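Local coordinates for leucine aminopeptidase (Parabacteroides distasonis, PDB 3TC8), which probably acts as a zinc-dependent aminopeptidase of peptidase family M28, removing residues from the amino-terminal end of peptides, at residues A[42-55]-A[76-88]. Numbering follows the deposited sequence.
Sequences PNTAAHKACGDYLA and DGTKLEARNIIGS
Arg83 extends from the strand to helix 45-55 and meets Asp52 at the edge of its guanidinium, NH1 lying 2.8 Å from Asp52 OD1 in a salt bridge, with the carboxylate turned 78° from the guanidinium plane. NH2 gives a weak second bond to that oxygen and a bent one to Lys48 O (3.0 Å), which already accepts from Asp52 N. Gly51 CA sits 3.5 Å above one guanidinium face; a side chain there would run into NH2. Gln67 of the neighbouring strand takes a further bond from NH1. Lys48, its chain folded at the last torsion (chi4 -58°), brings NZ to Glu81 OE1 (2.8 Å) from above the carboxylate plane, a salt bridge of the conformers described; both residues have a second.

Before the helix, the Asn43 amide pairs with the strand backbone: OD1 accepts from Glu81 N (2.8 Å) and ND2 donates to Lys79 O (2.9 Å), both nearly straight. An alanine here would remove both bonds and is likely to leave Glu81 N without its acceptor. A water bridges Asn43 N, Lys48 NZ and Glu81 O. In this M28 fold residues 45-55 run almost parallel to 79-88 of the mixed central sheet, with the Pro42 side chain about 11 Å from the zinc ion.

Apolar packing follows at both ends: Pro42 CB rests against Leu80 CD2, while Ile85 packs against Leu54 and Ala55, its CD1 4.1 Å from Leu54 CB.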
# COMPACT_ATOMS: atom_id res chain seq x y z
N PRO A 42 -13.94 0.06 7.23
CA PRO A 42 -14.28 1.31 7.85
C PRO A 42 -15.62 1.23 8.59
O PRO A 42 -16.56 0.64 8.09
CB PRO A 42 -14.28 2.30 6.69
CG PRO A 42 -13.32 1.71 5.72
CD PRO A 42 -13.48 0.21 5.84
N ASN A 43 -15.63 1.85 9.76
CA ASN A 43 -16.76 1.92 10.71
C ASN A 43 -16.82 0.75 11.65
O ASN A 43 -17.60 0.78 12.58
CB ASN A 43 -18.12 2.14 10.03
CG ASN A 43 -18.19 3.44 9.27
OD1 ASN A 43 -17.36 4.30 9.43
ND2 ASN A 43 -19.21 3.57 8.44
N THR A 44 -16.01 -0.27 11.52
CA THR A 44 -16.02 -1.42 12.42
C THR A 44 -15.04 -1.28 13.56
O THR A 44 -14.05 -0.53 13.50
CB THR A 44 -15.72 -2.73 11.68
OG1 THR A 44 -14.34 -2.75 11.23
CG2 THR A 44 -16.68 -3.00 10.54
N ALA A 45 -15.29 -2.07 14.60
CA ALA A 45 -14.36 -2.15 15.72
C ALA A 45 -12.97 -2.59 15.30
O ALA A 45 -11.98 -2.09 15.84
CB ALA A 45 -14.92 -3.08 16.82
N ALA A 46 -12.87 -3.54 14.39
CA ALA A 46 -11.55 -4.05 13.92
C ALA A 46 -10.76 -2.92 13.27
O ALA A 46 -9.55 -2.81 13.50
CB ALA A 46 -11.73 -5.18 12.98
N HIS A 47 -11.43 -2.09 12.48
CA HIS A 47 -10.78 -0.95 11.84
C HIS A 47 -10.24 0.04 12.87
O HIS A 47 -9.09 0.47 12.80
CB HIS A 47 -11.80 -0.33 10.89
CG HIS A 47 -11.30 0.78 10.03
ND1 HIS A 47 -11.35 2.10 10.42
CD2 HIS A 47 -10.82 0.75 8.76
CE1 HIS A 47 -10.92 2.83 9.39
NE2 HIS A 47 -10.58 2.04 8.39
N LYS A 48 -11.06 0.37 13.86
CA LYS A 48 -10.61 1.32 14.85
C LYS A 48 -9.43 0.76 15.66
O LYS A 48 -8.45 1.47 15.94
CB LYS A 48 -11.80 1.77 15.67
CG LYS A 48 -12.77 2.58 14.78
CD LYS A 48 -14.06 2.98 15.47
CE LYS A 48 -15.11 3.44 14.45
NZ LYS A 48 -14.66 4.59 13.63
N ALA A 49 -9.51 -0.51 16.03
CA ALA A 49 -8.45 -1.14 16.82
C ALA A 49 -7.16 -1.25 16.00
O ALA A 49 -6.05 -0.93 16.51
CB ALA A 49 -8.89 -2.51 17.32
N CYS A 50 -7.24 -1.65 14.76
CA CYS A 50 -6.06 -1.77 13.94
C CYS A 50 -5.42 -0.43 13.64
O CYS A 50 -4.22 -0.28 13.71
CB CYS A 50 -6.39 -2.52 12.66
SG CYS A 50 -4.93 -2.90 11.66
N GLY A 51 -6.23 0.59 13.39
CA GLY A 51 -5.68 1.90 13.17
C GLY A 51 -4.91 2.41 14.35
O GLY A 51 -3.85 3.01 14.24
N ASP A 52 -5.47 2.19 15.54
CA ASP A 52 -4.76 2.57 16.75
C ASP A 52 -3.41 1.86 16.90
O ASP A 52 -2.41 2.46 17.27
CB ASP A 52 -5.61 2.29 18.01
CG ASP A 52 -6.81 3.19 18.19
OD1 ASP A 52 -7.04 4.11 17.40
OD2 ASP A 52 -7.51 2.97 19.20
N TYR A 53 -3.39 0.57 16.56
CA TYR A 53 -2.18 -0.22 16.56
C TYR A 53 -1.14 0.30 15.56
O TYR A 53 0.03 0.47 15.90
CB TYR A 53 -2.56 -1.68 16.27
CG TYR A 53 -1.35 -2.56 16.03
CD1 TYR A 53 -0.55 -3.00 17.05
CD2 TYR A 53 -0.99 -2.90 14.75
CE1 TYR A 53 0.58 -3.77 16.83
CE2 TYR A 53 0.17 -3.67 14.48
CZ TYR A 53 0.97 -4.05 15.55
OH TYR A 53 2.10 -4.79 15.35
N LEU A 54 -1.57 0.61 14.35
CA LEU A 54 -0.66 1.11 13.34
C LEU A 54 -0.05 2.45 13.75
O LEU A 54 1.15 2.69 13.59
CB LEU A 54 -1.38 1.26 11.99
CG LEU A 54 -1.84 -0.04 11.36
CD1 LEU A 54 -2.65 0.24 10.10
CD2 LEU A 54 -0.68 -1.00 11.08
N ALA A 55 -0.88 3.34 14.29
CA ALA A 55 -0.40 4.63 14.75
C ALA A 55 0.65 4.48 15.85
O ALA A 55 1.67 5.17 15.88
CB ALA A 55 -1.53 5.51 15.22
N ASP A 76 -22.33 3.93 -2.26
CA ASP A 76 -23.73 3.64 -1.86
C ASP A 76 -24.24 4.69 -0.90
O ASP A 76 -25.33 4.53 -0.35
CB ASP A 76 -23.86 2.23 -1.26
CG ASP A 76 -23.13 2.04 0.04
OD1 ASP A 76 -22.40 2.97 0.48
OD2 ASP A 76 -23.36 0.97 0.66
N GLY A 77 -23.49 5.75 -0.66
CA GLY A 77 -23.88 6.79 0.29
C GLY A 77 -23.41 6.54 1.71
O GLY A 77 -23.60 7.44 2.54
N THR A 78 -22.83 5.40 2.04
CA THR A 78 -22.38 5.15 3.43
C THR A 78 -21.33 6.21 3.79
O THR A 78 -20.38 6.45 3.03
CB THR A 78 -21.74 3.73 3.57
OG1 THR A 78 -22.67 2.76 3.10
CG2 THR A 78 -21.39 3.39 5.04
N LYS A 79 -21.47 6.79 4.96
CA LYS A 79 -20.51 7.70 5.50
C LYS A 79 -19.46 6.85 6.22
O LYS A 79 -19.76 6.12 7.19
CB LYS A 79 -21.22 8.66 6.43
CG LYS A 79 -22.25 9.57 5.71
CD LYS A 79 -21.63 10.47 4.69
CE LYS A 79 -22.69 11.23 3.91
NZ LYS A 79 -22.06 12.15 2.92
N LEU A 80 -18.23 6.95 5.77
CA LEU A 80 -17.10 6.20 6.31
C LEU A 80 -16.29 7.06 7.23
O LEU A 80 -15.84 8.15 6.85
CB LEU A 80 -16.21 5.71 5.17
CG LEU A 80 -16.89 4.89 4.08
CD1 LEU A 80 -15.86 4.47 3.01
CD2 LEU A 80 -17.65 3.69 4.65
N GLU A 81 -16.07 6.56 8.45
CA GLU A 81 -15.23 7.21 9.45
C GLU A 81 -13.78 6.85 9.13
O GLU A 81 -13.23 5.86 9.65
CB GLU A 81 -15.64 6.69 10.83
CG GLU A 81 -17.10 6.99 11.10
CD GLU A 81 -17.62 6.50 12.43
OE1 GLU A 81 -17.25 5.34 12.82
OE2 GLU A 81 -18.47 7.27 13.03
N ALA A 82 -13.19 7.57 8.19
CA ALA A 82 -11.88 7.24 7.63
C ALA A 82 -10.76 7.88 8.44
O ALA A 82 -10.93 8.94 9.08
CB ALA A 82 -11.82 7.70 6.19
N ARG A 83 -9.60 7.24 8.39
CA ARG A 83 -8.43 7.69 9.10
C ARG A 83 -7.19 7.34 8.29
O ARG A 83 -6.81 6.18 8.17
CB ARG A 83 -8.37 7.04 10.49
CG ARG A 83 -7.12 7.37 11.23
CD ARG A 83 -7.11 7.08 12.70
NE ARG A 83 -7.61 5.72 13.00
CZ ARG A 83 -7.44 5.10 14.17
NH1 ARG A 83 -6.52 5.52 15.02
NH2 ARG A 83 -8.13 4.03 14.41
N ASN A 84 -6.58 8.35 7.67
CA ASN A 84 -5.26 8.19 7.06
C ASN A 84 -4.21 8.37 8.14
O ASN A 84 -4.34 9.24 8.99
CB ASN A 84 -5.03 9.21 5.94
CG ASN A 84 -6.01 9.11 4.80
OD1 ASN A 84 -6.35 8.01 4.35
ND2 ASN A 84 -6.41 10.27 4.26
N ILE A 85 -3.20 7.52 8.14
CA ILE A 85 -2.18 7.52 9.18
C ILE A 85 -0.85 7.84 8.55
O ILE A 85 -0.39 7.13 7.67
CB ILE A 85 -2.17 6.19 9.94
CG1 ILE A 85 -3.54 5.84 10.51
CG2 ILE A 85 -1.08 6.17 11.01
CD1 ILE A 85 -3.72 4.43 10.98
N ILE A 86 -0.23 8.92 9.02
CA ILE A 86 1.00 9.43 8.45
C ILE A 86 2.11 9.41 9.50
O ILE A 86 1.91 9.93 10.57
CB ILE A 86 0.84 10.89 7.93
CG1 ILE A 86 -0.26 10.99 6.88
CG2 ILE A 86 2.19 11.41 7.39
CD1 ILE A 86 -1.56 11.50 7.30
N GLY A 87 3.23 8.78 9.17
CA GLY A 87 4.42 8.84 10.02
C GLY A 87 5.54 9.48 9.30
O GLY A 87 6.01 9.00 8.27
N SER A 88 6.04 10.57 9.84
CA SER A 88 7.09 11.35 9.17
C SER A 88 8.40 11.26 9.95
O SER A 88 8.46 11.55 11.17
CB SER A 88 6.70 12.82 9.06
OG SER A 88 5.49 12.97 8.34
O HOH W 1 -13.72 3.56 11.09
O HOH W 2 -18.61 3.22 13.76
O HOH W 3 -11.93 6.09 12.27